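Local coordinates for CheC, inhibitor of MCP methylation / FliN fusion protein (PDB 4HYN), which probably dephosphorylates the phosphorylated chemotaxis response regulator CheY at the flagellar switch, as a rotor protein of the CheC phosphatase family, at residues S22-L27 / Q115-S119; V61-E67 / I132-K138; L31-I35 / E170-L174; L72-L77 / F179-I183; E126-I130 / Y194-K198. All blocks are in the same frame, centred on the assembly; numbering follows the deposited sequence.

Interaction 1: S22-L27 / Q115-S119; sequences SAATTL and QMMGS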
# COMPACT_ATOMS: atom_id res chain seq x y z
N SER A 22 10.47 1.92 -5.24
CA SER A 22 10.43 2.42 -6.61
C SER A 22 9.34 3.49 -6.68
O SER A 22 9.52 4.55 -7.30
CB SER A 22 10.13 1.26 -7.57
OG SER A 22 10.42 1.61 -8.91
N ALA A 23 8.23 3.24 -6.00
CA ALA A 23 7.12 4.18 -5.96
C ALA A 23 7.56 5.49 -5.30
O ALA A 23 7.07 6.57 -5.66
CB ALA A 23 5.96 3.58 -5.18
N ALA A 24 8.49 5.39 -4.36
CA ALA A 24 9.02 6.54 -3.64
C ALA A 24 9.94 7.38 -4.52
O ALA A 24 9.95 8.61 -4.43
CB ALA A 24 9.76 6.09 -2.39
N THR A 25 10.70 6.69 -5.38
CA THR A 25 11.64 7.34 -6.29
C THR A 25 10.96 8.18 -7.36
O THR A 25 11.45 9.26 -7.71
CB THR A 25 12.59 6.31 -6.94
OG1 THR A 25 13.40 5.71 -5.92
CG2 THR A 25 13.49 6.98 -7.96
N THR A 26 9.85 7.68 -7.91
CA THR A 26 9.12 8.43 -8.93
C THR A 26 8.41 9.60 -8.26
O THR A 26 8.32 10.69 -8.81
CB THR A 26 8.06 7.57 -9.66
OG1 THR A 26 7.20 6.94 -8.71
CG2 THR A 26 8.72 6.51 -10.51
N LEU A 27 7.95 9.36 -7.04
CA LEU A 27 7.27 10.36 -6.23
C LEU A 27 8.27 11.47 -5.92
O LEU A 27 7.94 12.65 -5.93
CB LEU A 27 6.79 9.70 -4.93
CG LEU A 27 5.59 10.27 -4.19
CD1 LEU A 27 5.99 11.12 -3.02
CD2 LEU A 27 4.73 11.04 -5.16
N GLN A 115 0.83 7.30 -10.03
CA GLN A 115 2.24 7.18 -10.38
C GLN A 115 2.99 6.18 -9.51
O GLN A 115 3.80 5.40 -10.01
CB GLN A 115 2.90 8.56 -10.29
CG GLN A 115 3.65 8.98 -11.55
CD GLN A 115 2.73 9.29 -12.71
OE1 GLN A 115 1.53 9.50 -12.54
NE2 GLN A 115 3.29 9.33 -13.91
N MSE A 116 2.70 6.21 -8.22
CA MSE A 116 3.35 5.33 -7.25
C MSE A 116 3.11 3.84 -7.44
O MSE A 116 4.05 3.07 -7.58
CB MSE A 116 2.97 5.72 -5.83
CG MSE A 116 3.65 6.97 -5.33
SE MSE A 116 3.25 7.30 -3.48
CE MSE A 116 2.32 8.96 -3.68
N MSE A 117 1.85 3.44 -7.38
CA MSE A 117 1.49 2.04 -7.53
C MSE A 117 1.79 1.50 -8.92
O MSE A 117 2.00 0.30 -9.09
CB MSE A 117 0.04 1.82 -7.14
CG MSE A 117 -0.19 2.00 -5.65
SE MSE A 117 -2.05 2.10 -5.25
CE MSE A 117 -2.34 0.25 -4.76
N GLY A 118 1.83 2.40 -9.90
CA GLY A 118 2.15 2.02 -11.26
C GLY A 118 3.60 1.54 -11.28
O GLY A 118 3.94 0.56 -11.93
N SER A 119 4.44 2.25 -10.53
CA SER A 119 5.85 1.91 -10.42
C SER A 119 6.02 0.63 -9.61
O SER A 119 6.84 -0.23 -9.96
CB SER A 119 6.62 3.04 -9.75
OG SER A 119 6.60 4.18 -10.58
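Q115 meets T26 through its backbone: the carbonyl oxygen of Q115 looks across to OG1 of T26, while its amide-bearing side chain is exposed. Selenomethionine M116 follows and carries the largest share of the contact. Its backbone O takes the methyl of A23 at 3.1 Å (A23 CB to M116 O), and its CB rests on the same methyl at 3.7 Å (M116 CB to A23 CB), in keeping with helix axes that approach to 7.7 Å. Beyond CB a straight chi2 brings SE of M116 to CG of L27, and the bend at chi3 (-117°) lays CE across the leucine, 3.5 Å from its CD2. One helical turn after Q115 comes S119. Its CB meets CA of A23 at 4.0 Å and the hydroxyl of S22, and its OG, beside the backbone N (chi1 -65°), reaches T26. The methyl CG2 of T26 touches that OG at 3.2 Å, and OG1 of T26 forms a weak hydrogen bond with it at 3.4 Å. The two helices, 6-30 and 103-128, run in roughly opposite directions, 139° between their N-to-C directions, and probably correspond to the pair that carries the catalytic motifs in CheC-like phosphatases. Each hydroxyl also lies close to a carbonyl of its own helix, T26 OG1 to A23 O and S119 OG to Q115 O, so the weak link between them probably contributes little, and the helix pair is held mainly by small and apolar side chains in close fit.

Interaction 2: V61-E67 / I132-K138; sequences VSVEYTE and INISPPK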
# COMPACT_ATOMS: atom_id res chain seq x y z
N VAL A 61 -6.95 3.41 -0.63
CA VAL A 61 -6.68 3.42 -2.06
C VAL A 61 -6.49 1.97 -2.46
O VAL A 61 -5.60 1.29 -1.95
CB VAL A 61 -5.39 4.21 -2.40
CG1 VAL A 61 -5.32 4.45 -3.90
CG2 VAL A 61 -5.34 5.53 -1.65
N SER A 62 -7.35 1.48 -3.34
CA SER A 62 -7.26 0.09 -3.77
C SER A 62 -7.04 -0.06 -5.26
O SER A 62 -7.49 0.75 -6.07
CB SER A 62 -8.49 -0.70 -3.32
OG SER A 62 -9.69 -0.07 -3.72
N VAL A 63 -6.35 -1.14 -5.60
CA VAL A 63 -6.04 -1.45 -6.98
C VAL A 63 -6.30 -2.95 -7.20
O VAL A 63 -6.08 -3.78 -6.31
CB VAL A 63 -4.56 -1.03 -7.27
CG1 VAL A 63 -3.64 -2.23 -7.41
CG2 VAL A 63 -4.51 -0.11 -8.47
N GLU A 64 -6.84 -3.28 -8.36
CA GLU A 64 -7.14 -4.66 -8.69
C GLU A 64 -6.05 -5.25 -9.58
O GLU A 64 -5.70 -4.66 -10.60
CB GLU A 64 -8.49 -4.74 -9.39
CG GLU A 64 -9.07 -6.14 -9.50
CD GLU A 64 -9.66 -6.62 -8.19
OE1 GLU A 64 -9.35 -7.76 -7.78
OE2 GLU A 64 -10.43 -5.85 -7.58
N TYR A 65 -5.51 -6.39 -9.17
CA TYR A 65 -4.47 -7.08 -9.93
C TYR A 65 -5.05 -8.01 -10.99
O TYR A 65 -5.98 -8.77 -10.72
CB TYR A 65 -3.56 -7.88 -9.00
CG TYR A 65 -2.49 -7.06 -8.31
CD1 TYR A 65 -2.11 -7.36 -7.00
CD2 TYR A 65 -1.84 -6.02 -8.96
CE1 TYR A 65 -1.11 -6.65 -6.36
CE2 TYR A 65 -0.83 -5.30 -8.33
CZ TYR A 65 -0.47 -5.62 -7.03
OH TYR A 65 0.51 -4.91 -6.38
N THR A 66 -4.47 -7.97 -12.18
CA THR A 66 -4.92 -8.81 -13.29
C THR A 66 -3.75 -9.48 -14.02
O THR A 66 -2.66 -8.92 -14.10
CB THR A 66 -5.83 -8.01 -14.27
OG1 THR A 66 -5.86 -8.65 -15.56
CG2 THR A 66 -5.36 -6.57 -14.42
N GLU A 67 -4.00 -10.69 -14.53
CA GLU A 67 -3.02 -11.52 -15.25
C GLU A 67 -1.62 -11.55 -14.64
O GLU A 67 -0.85 -10.61 -14.77
CB GLU A 67 -2.95 -11.14 -16.74
CG GLU A 67 -2.55 -9.71 -17.03
CD GLU A 67 -3.30 -9.15 -18.22
OE1 GLU A 67 -4.36 -8.52 -18.02
OE2 GLU A 67 -2.82 -9.34 -19.36
N ILE A 132 2.25 -8.02 -14.58
CA ILE A 132 1.13 -7.79 -13.69
C ILE A 132 0.47 -6.46 -14.06
O ILE A 132 1.13 -5.43 -14.17
CB ILE A 132 1.58 -7.74 -12.22
CG1 ILE A 132 2.30 -9.04 -11.86
CG2 ILE A 132 0.39 -7.55 -11.30
CD1 ILE A 132 3.04 -9.00 -10.53
N ASN A 133 -0.83 -6.51 -14.32
CA ASN A 133 -1.57 -5.30 -14.66
C ASN A 133 -2.43 -4.81 -13.50
O ASN A 133 -2.89 -5.59 -12.67
CB ASN A 133 -2.44 -5.56 -15.90
CG ASN A 133 -1.62 -5.78 -17.16
OD1 ASN A 133 -1.88 -6.69 -17.94
ND2 ASN A 133 -0.60 -4.93 -17.36
N ILE A 134 -2.62 -3.49 -13.42
CA ILE A 134 -3.43 -2.91 -12.36
C ILE A 134 -4.51 -1.98 -12.91
O ILE A 134 -4.32 -1.30 -13.92
CB ILE A 134 -2.59 -2.11 -11.33
CG1 ILE A 134 -1.86 -0.95 -12.00
CG2 ILE A 134 -1.59 -3.01 -10.64
CD1 ILE A 134 -1.21 0.02 -11.01
N SER A 135 -5.66 -2.00 -12.25
CA SER A 135 -6.77 -1.13 -12.61
C SER A 135 -6.43 0.26 -12.05
O SER A 135 -5.51 0.39 -11.23
CB SER A 135 -8.07 -1.65 -11.97
OG SER A 135 -7.96 -1.78 -10.56
N PRO A 136 -7.06 1.32 -12.58
CA PRO A 136 -6.73 2.64 -12.03
C PRO A 136 -7.12 2.69 -10.55
O PRO A 136 -8.19 2.22 -10.17
CB PRO A 136 -7.55 3.60 -12.90
CG PRO A 136 -8.69 2.74 -13.43
CD PRO A 136 -7.99 1.44 -13.72
N PRO A 137 -6.22 3.20 -9.69
CA PRO A 137 -6.47 3.29 -8.25
C PRO A 137 -7.72 4.07 -7.83
O PRO A 137 -7.89 5.23 -8.18
CB PRO A 137 -5.19 3.94 -7.71
CG PRO A 137 -4.65 4.70 -8.87
CD PRO A 137 -4.89 3.74 -10.02
N LYS A 138 -8.61 3.38 -7.11
CA LYS A 138 -9.85 3.97 -6.61
C LYS A 138 -9.61 4.54 -5.21
O LYS A 138 -9.27 3.80 -4.28
CB LYS A 138 -10.96 2.92 -6.55
CG LYS A 138 -12.32 3.50 -6.16
CD LYS A 138 -13.07 2.63 -5.14
CE LYS A 138 -13.45 1.28 -5.72
NZ LYS A 138 -14.19 0.45 -4.72
O HOH W 1 -10.77 2.19 -2.27
O HOH W 2 -8.91 -0.03 -8.85
O HOH W 3 -12.46 -1.46 -2.90
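S62 and K138, and further along T66 and N133, form hydrogen-bonded antiparallel pairs, the register slipping by one residue between them, with S62 O accepting K138 N at 3.0 Å and N133 O accepting T66 N at 2.9 Å. Between these ladders the role of a backbone carbonyl passes to a side chain: OG of S135 takes N-H of E64 at 2.9 Å, while S135 N donates back to E64 O. The serine can reach because OG stands between its backbone N and carbonyl carbon (chi1 56°). The same OG donates to a water at 2.6 Å, and that water in turn donates to O of S62 and O of P136, so it links both strands at the bow in the chain. This is the broken start of strand 133-143, an outermost strand of the six-stranded antiparallel sheet; the break falls at S135 to P137, where two prolines offer no N-H. On the face of Y65 and I134, CG2 of I134 comes to the edge of the tyrosine ring, 3.3 Å from CE2, and CG2 of I132 approaches the ring obliquely at CD2. V63 packs at the break: its CG2 lies 3.0 Å from O of S135, and its CG1 meets CG2 of I134. V61 and P137 lie side by side, CG1 to CB 3.8 Å. On the opposite face CG2 of T66 packs on CB of N133 at 3.4 Å, and a water bridges OG of S62 to NZ of K138. V61, V63, I134 and P137 all turn to helix 103-128, touching M113, M117, A121 and N114 in that order.

Interaction 3: L31-I35 / E170-L174; sequences LGRDI and EIEGL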
# COMPACT_ATOMS: atom_id res chain seq x y z
N LEU A 31 8.28 15.47 -7.06
CA LEU A 31 8.53 16.50 -6.06
C LEU A 31 10.03 16.78 -6.09
O LEU A 31 10.78 16.09 -6.79
CB LEU A 31 8.12 15.99 -4.67
CG LEU A 31 6.63 15.73 -4.44
CD1 LEU A 31 6.43 14.33 -3.92
CD2 LEU A 31 6.12 16.70 -3.43
N GLY A 32 10.51 17.78 -5.37
CA GLY A 32 11.95 18.04 -5.44
C GLY A 32 12.66 17.59 -4.19
O GLY A 32 13.74 18.09 -3.88
N ARG A 33 12.04 16.65 -3.48
CA ARG A 33 12.55 16.15 -2.21
C ARG A 33 12.92 14.68 -2.23
O ARG A 33 12.34 13.87 -2.97
CB ARG A 33 11.51 16.37 -1.12
CG ARG A 33 11.14 17.81 -0.90
CD ARG A 33 10.04 17.95 0.13
NE ARG A 33 9.57 19.32 0.22
CZ ARG A 33 9.65 20.06 1.32
NH1 ARG A 33 10.20 19.56 2.42
NH2 ARG A 33 9.11 21.28 1.35
N ASP A 34 13.89 14.33 -1.39
CA ASP A 34 14.33 12.96 -1.25
C ASP A 34 13.29 12.21 -0.42
O ASP A 34 12.78 12.73 0.57
CB ASP A 34 15.69 12.89 -0.55
CG ASP A 34 16.84 13.33 -1.44
OD1 ASP A 34 16.75 13.17 -2.68
OD2 ASP A 34 17.84 13.84 -0.89
N ILE A 35 12.94 11.01 -0.86
CA ILE A 35 11.96 10.22 -0.15
C ILE A 35 12.43 8.79 0.02
O ILE A 35 12.81 8.13 -0.94
CB ILE A 35 10.60 10.25 -0.87
CG1 ILE A 35 10.11 11.70 -0.98
CG2 ILE A 35 9.57 9.40 -0.10
CD1 ILE A 35 8.98 11.90 -1.93
N GLU A 170 9.85 8.64 4.93
CA GLU A 170 10.61 9.81 5.34
C GLU A 170 10.74 10.75 4.15
O GLU A 170 11.33 10.40 3.14
CB GLU A 170 12.01 9.40 5.83
CG GLU A 170 12.01 8.62 7.14
CD GLU A 170 13.39 8.10 7.54
OE1 GLU A 170 14.41 8.50 6.93
OE2 GLU A 170 13.46 7.28 8.49
N ILE A 171 10.12 11.92 4.26
CA ILE A 171 10.19 12.92 3.22
C ILE A 171 11.08 14.03 3.76
O ILE A 171 10.93 14.46 4.91
CB ILE A 171 8.80 13.49 2.88
CG1 ILE A 171 7.90 12.38 2.33
CG2 ILE A 171 8.91 14.61 1.86
CD1 ILE A 171 6.49 12.83 1.99
N GLU A 172 12.02 14.48 2.94
CA GLU A 172 12.97 15.52 3.31
C GLU A 172 12.33 16.76 3.92
O GLU A 172 11.41 17.35 3.35
CB GLU A 172 13.81 15.91 2.09
CG GLU A 172 14.99 16.84 2.40
CD GLU A 172 15.92 17.04 1.21
OE1 GLU A 172 15.61 16.56 0.09
OE2 GLU A 172 16.98 17.68 1.40
N GLY A 173 12.81 17.12 5.11
CA GLY A 173 12.31 18.29 5.81
C GLY A 173 10.99 18.16 6.54
O GLY A 173 10.49 19.13 7.10
N LEU A 174 10.43 16.96 6.54
CA LEU A 174 9.15 16.71 7.20
C LEU A 174 9.29 15.53 8.16
O LEU A 174 10.22 14.72 8.03
CB LEU A 174 8.07 16.38 6.16
CG LEU A 174 7.81 17.40 5.04
CD1 LEU A 174 6.86 16.80 4.02
CD2 LEU A 174 7.25 18.70 5.60
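The guanidinium of R33 meets E172 edge-on: NH1 donates to the backbone O of E172 at 2.7 Å, with that oxygen only 1° out of the guanidinium plane, while CG of L174 approaches the group obliquely. CA of G173 also lies at this edge. An extended chain from CG to NE carries the arginine across, its CD passing CG2 of I171 at 3.9 Å. The other flat groups are the carboxylates of D34 and E172, which lie side by side with their planes 9° apart. D34 OD2 and E172 OE1 come within 3.7 Å, a like-charge approach that would tend to raise the proton affinity of one or both acids. D34 N probably offsets it in part by donating to OE1 of E172 at 3.2 Å, at the lone pair facing away from the other oxygen and nearly straight at 169°. Separately, E172 N donates to D34 O at 3.0 Å. The two residues thus grip each other twice, once by side chain and once by backbone. Next along the strands I35 and I171 form an antiparallel non-hydrogen-bonded pair, CG1 to CG1 4.0 Å. From I171 to L174 the chain makes a type II beta turn, with G173 at its positive-phi position, and L174 N closes it on I171 O. The loop 31-35 thereby ties the end of helix 6-30 and the start of outer strand 35-46 to the end of strand 161-171, with L31 and L174 resting on helix 79-89 and I35 on A24 and L27 of helix 6-30.

Interaction 4: L72-L77 / F179-I183; sequences LNVLVL and FYQVI
Q181 leans across to strand 71-78. Its CB touches CD2 of L75 at 3.7 Å, its CG passes ND2 of N73 at 3.6 Å, and its CD lies 3.7 Å from the same ND2. The chain stays extended, and at the tip OE1 accepts ND2 of N73 at 3.1 Å. That bond is bent at the acceptor: the donor stands off the carbonyl at 108° and 34° out of its plane, the two amides being turned 51° apart. CG2 of I183 lies alongside ND2 of N73 as well, at 3.7 Å. On this face L75 CD2 also reaches the edge of the F179 ring, and L77 CG sits beside F179 CB. The backbones pair in antiparallel register, V74 with V182 and V76 with Y180 hydrogen-bonded, V76 N to Y180 O at 2.7 Å. The valines face the other way, and the Y180 ring runs out to bond K178 through OH. These are the two central strands of the six-stranded sheet, flanked by 57-66 and 161-171; M113 and M117 of helix 103-128 cover N73, L75 and L77, while the loop residue F151 covers V74 and V182.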
# COMPACT_ATOMS: atom_id res chain seq x y z
N LEU A 72 -7.19 -8.07 -4.70
CA LEU A 72 -7.31 -6.69 -4.27
C LEU A 72 -6.09 -6.27 -3.45
O LEU A 72 -5.62 -7.01 -2.60
CB LEU A 72 -8.60 -6.53 -3.47
CG LEU A 72 -9.06 -5.11 -3.17
CD1 LEU A 72 -9.41 -4.38 -4.47
CD2 LEU A 72 -10.25 -5.18 -2.25
N ASN A 73 -5.59 -5.08 -3.74
CA ASN A 73 -4.43 -4.52 -3.07
C ASN A 73 -4.92 -3.19 -2.49
O ASN A 73 -5.30 -2.28 -3.23
CB ASN A 73 -3.30 -4.31 -4.10
CG ASN A 73 -2.01 -3.76 -3.48
OD1 ASN A 73 -1.04 -3.51 -4.20
ND2 ASN A 73 -1.98 -3.59 -2.16
N VAL A 74 -4.91 -3.10 -1.17
CA VAL A 74 -5.40 -1.92 -0.47
C VAL A 74 -4.35 -1.15 0.31
O VAL A 74 -3.55 -1.73 1.03
CB VAL A 74 -6.54 -2.32 0.51
CG1 VAL A 74 -7.01 -1.12 1.33
CG2 VAL A 74 -7.70 -2.93 -0.26
N LEU A 75 -4.39 0.18 0.16
CA LEU A 75 -3.49 1.08 0.88
C LEU A 75 -4.35 1.91 1.83
O LEU A 75 -5.39 2.44 1.42
CB LEU A 75 -2.75 2.01 -0.08
CG LEU A 75 -1.60 1.46 -0.92
CD1 LEU A 75 -0.89 2.63 -1.59
CD2 LEU A 75 -0.62 0.70 -0.03
N VAL A 76 -3.93 1.99 3.08
CA VAL A 76 -4.67 2.75 4.09
C VAL A 76 -3.82 3.91 4.59
O VAL A 76 -2.78 3.71 5.23
CB VAL A 76 -5.09 1.84 5.29
CG1 VAL A 76 -5.92 2.64 6.30
CG2 VAL A 76 -5.89 0.65 4.78
N LEU A 77 -4.27 5.12 4.28
CA LEU A 77 -3.57 6.34 4.66
C LEU A 77 -4.46 7.21 5.55
O LEU A 77 -5.66 7.37 5.29
CB LEU A 77 -3.18 7.14 3.40
CG LEU A 77 -2.18 6.58 2.38
CD1 LEU A 77 -2.75 5.36 1.69
CD2 LEU A 77 -1.86 7.64 1.34
N PHE A 179 1.99 4.39 6.59
CA PHE A 179 0.74 3.94 5.99
C PHE A 179 0.77 2.42 5.92
O PHE A 179 1.80 1.80 6.15
CB PHE A 179 0.48 4.56 4.61
CG PHE A 179 1.57 4.31 3.61
CD1 PHE A 179 1.45 3.28 2.67
CD2 PHE A 179 2.69 5.14 3.55
CE1 PHE A 179 2.42 3.09 1.70
CE2 PHE A 179 3.67 4.96 2.58
CZ PHE A 179 3.54 3.92 1.64
N TYR A 180 -0.37 1.82 5.60
CA TYR A 180 -0.47 0.37 5.56
C TYR A 180 -1.03 -0.19 4.27
O TYR A 180 -1.82 0.45 3.56
CB TYR A 180 -1.31 -0.14 6.74
CG TYR A 180 -0.76 0.25 8.09
CD1 TYR A 180 0.14 -0.58 8.76
CD2 TYR A 180 -1.10 1.47 8.68
CE1 TYR A 180 0.70 -0.20 9.98
CE2 TYR A 180 -0.54 1.86 9.89
CZ TYR A 180 0.36 1.03 10.54
OH TYR A 180 0.92 1.42 11.74
N GLN A 181 -0.61 -1.41 3.99
CA GLN A 181 -1.04 -2.14 2.83
C GLN A 181 -1.59 -3.47 3.33
O GLN A 181 -1.07 -4.03 4.30
CB GLN A 181 0.14 -2.40 1.88
CG GLN A 181 -0.10 -3.55 0.90
CD GLN A 181 1.03 -3.74 -0.08
OE1 GLN A 181 0.95 -3.30 -1.23
NE2 GLN A 181 2.09 -4.41 0.35
N VAL A 182 -2.69 -3.92 2.74
CA VAL A 182 -3.26 -5.19 3.11
C VAL A 182 -3.61 -5.99 1.85
O VAL A 182 -4.25 -5.49 0.93
CB VAL A 182 -4.42 -5.07 4.17
CG1 VAL A 182 -4.78 -3.63 4.42
CG2 VAL A 182 -5.63 -5.91 3.80
N ILE A 183 -2.98 -7.16 1.75
CA ILE A 183 -3.18 -8.08 0.63
C ILE A 183 -3.54 -9.43 1.21
O ILE A 183 -3.18 -9.73 2.35
CB ILE A 183 -1.91 -8.24 -0.24
CG1 ILE A 183 -0.65 -8.21 0.64
CG2 ILE A 183 -1.88 -7.18 -1.33
CD1 ILE A 183 0.66 -8.49 -0.12

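Interaction 5: E126-I130 / Y194-K198; sequences ELLGI and YFTKK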
# COMPACT_ATOMS: atom_id res chain seq x y z
N GLU A 126 8.91 -6.94 -12.94
CA GLU A 126 10.28 -7.22 -13.31
C GLU A 126 10.91 -8.15 -12.28
O GLU A 126 11.58 -9.12 -12.63
CB GLU A 126 11.09 -5.92 -13.41
CG GLU A 126 10.63 -5.02 -14.55
CD GLU A 126 11.29 -3.64 -14.56
OE1 GLU A 126 11.61 -3.11 -13.47
OE2 GLU A 126 11.46 -3.08 -15.66
N LEU A 127 10.60 -7.91 -11.01
CA LEU A 127 11.14 -8.70 -9.91
C LEU A 127 10.72 -10.17 -9.98
O LEU A 127 11.56 -11.05 -9.92
CB LEU A 127 10.72 -8.08 -8.57
CG LEU A 127 11.67 -8.13 -7.36
CD1 LEU A 127 11.50 -9.43 -6.61
CD2 LEU A 127 13.12 -7.93 -7.80
N LEU A 128 9.42 -10.41 -10.18
CA LEU A 128 8.90 -11.78 -10.24
C LEU A 128 8.97 -12.46 -11.60
O LEU A 128 8.70 -13.66 -11.71
CB LEU A 128 7.46 -11.82 -9.70
CG LEU A 128 7.30 -11.51 -8.21
CD1 LEU A 128 5.86 -11.70 -7.80
CD2 LEU A 128 8.22 -12.41 -7.38
N GLY A 129 9.34 -11.70 -12.63
CA GLY A 129 9.44 -12.25 -13.97
C GLY A 129 8.09 -12.56 -14.59
O GLY A 129 7.93 -13.55 -15.30
N ILE A 130 7.12 -11.71 -14.33
CA ILE A 130 5.78 -11.91 -14.86
C ILE A 130 5.08 -10.56 -15.00
O ILE A 130 5.33 -9.66 -14.22
CB ILE A 130 4.97 -12.84 -13.92
CG1 ILE A 130 3.64 -13.22 -14.56
CG2 ILE A 130 4.78 -12.20 -12.56
CD1 ILE A 130 3.78 -14.06 -15.83
N TYR A 194 6.26 -17.66 -7.45
CA TYR A 194 7.06 -17.00 -8.48
C TYR A 194 8.44 -16.65 -7.94
O TYR A 194 9.45 -16.75 -8.64
CB TYR A 194 6.39 -15.70 -8.92
CG TYR A 194 5.23 -15.86 -9.87
CD1 TYR A 194 3.97 -15.35 -9.54
CD2 TYR A 194 5.39 -16.49 -11.10
CE1 TYR A 194 2.90 -15.46 -10.42
CE2 TYR A 194 4.32 -16.60 -11.99
CZ TYR A 194 3.08 -16.08 -11.64
OH TYR A 194 2.00 -16.19 -12.49
N PHE A 195 8.46 -16.21 -6.68
CA PHE A 195 9.67 -15.81 -5.99
C PHE A 195 10.65 -16.95 -5.73
O PHE A 195 11.85 -16.80 -5.97
CB PHE A 195 9.28 -15.16 -4.66
CG PHE A 195 10.42 -14.50 -3.95
CD1 PHE A 195 10.85 -13.23 -4.33
CD2 PHE A 195 11.02 -15.11 -2.85
CE1 PHE A 195 11.85 -12.58 -3.62
CE2 PHE A 195 12.01 -14.47 -2.13
CZ PHE A 195 12.43 -13.19 -2.51
N THR A 196 10.16 -18.08 -5.25
CA THR A 196 11.04 -19.21 -4.96
C THR A 196 11.62 -19.86 -6.20
O THR A 196 12.76 -20.34 -6.17
CB THR A 196 10.39 -20.26 -4.06
OG1 THR A 196 9.09 -20.59 -4.56
CG2 THR A 196 10.28 -19.72 -2.67
N LYS A 197 10.87 -19.83 -7.29
CA LYS A 197 11.33 -20.40 -8.55
C LYS A 197 12.63 -19.74 -9.01
O LYS A 197 13.53 -20.43 -9.50
CB LYS A 197 10.27 -20.28 -9.64
CG LYS A 197 10.71 -20.85 -10.98
CD LYS A 197 9.71 -20.51 -12.07
CE LYS A 197 10.18 -20.98 -13.44
NZ LYS A 197 9.18 -20.63 -14.50
N LYS A 198 12.74 -18.42 -8.87
CA LYS A 198 13.97 -17.78 -9.29
C LYS A 198 15.05 -17.61 -8.23
O LYS A 198 16.14 -17.13 -8.52
CB LYS A 198 13.73 -16.52 -10.12
CG LYS A 198 12.97 -15.41 -9.47
CD LYS A 198 13.31 -14.08 -10.15
CE LYS A 198 12.97 -14.06 -11.64
NZ LYS A 198 13.25 -12.72 -12.22
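L128 and Y194 hold the packed centre of this contact, crossing at about a right angle with L128 CD2 4.1 Å from Y194 CB. The same methyl reaches on to F195, lying at the edge of its ring and 4.0 Å from its CB, and L127 CD1 meets that edge as well, more distantly. L128 reaches both aromatics with CG beside its backbone N (chi1 -66°) and a straight chi2. Next to it I130 lies over one face of the Y194 ring: CG2 stands 4.2 Å from the ring centroid, 6° off the normal, a well-centred CH-pi contact. CG1 of I130 runs along toward the phenol end, 4.0 Å from OH. G129, with positive phi, turns the chain out of helix 103-128 and brings I130 to the ring. The outer side is looser. K198, exposed and bent at chi3 (60°), stretches back from helix 185-200 to the last turn of helix 103-128, where NZ makes a weak hydrogen bond to O of L127 at 3.3 Å. That carbonyl belongs to the partly negative C-terminal end of the helix, which would probably attract the ammonium. E126 adds only its backbone O near NZ. The contact thus joins the C-terminal ends of two helices near the surface: F195 and L127 lean on helix 6-30 through I15, and Y194 also takes a cation-pi contact from K190 and a weak hydrogen bond to G68 O.

In the fold
Interactions 1, 2 and 4 form a connected core: the first lies 14 and 15 Å (centre to centre) from the other two, and M117 reaches from its helix to V61 and V63 of one and N73 and L75 of the other. Strands 57-66 and 71-78 join interactions 2 and 4 as sheet neighbours. Interaction 3 touches interaction 1 through L27 and I35, at the opposite edge of the sheet from interaction 2. Interaction 5 shares helix 103-128 with interaction 1, their centres about 20 Å apart, its centre about 31 Å from that of interaction 3. Segments mostly alternate along the chain, so early and late parts interlock, backing the two helices likely to carry the phosphatase sites with one sheet.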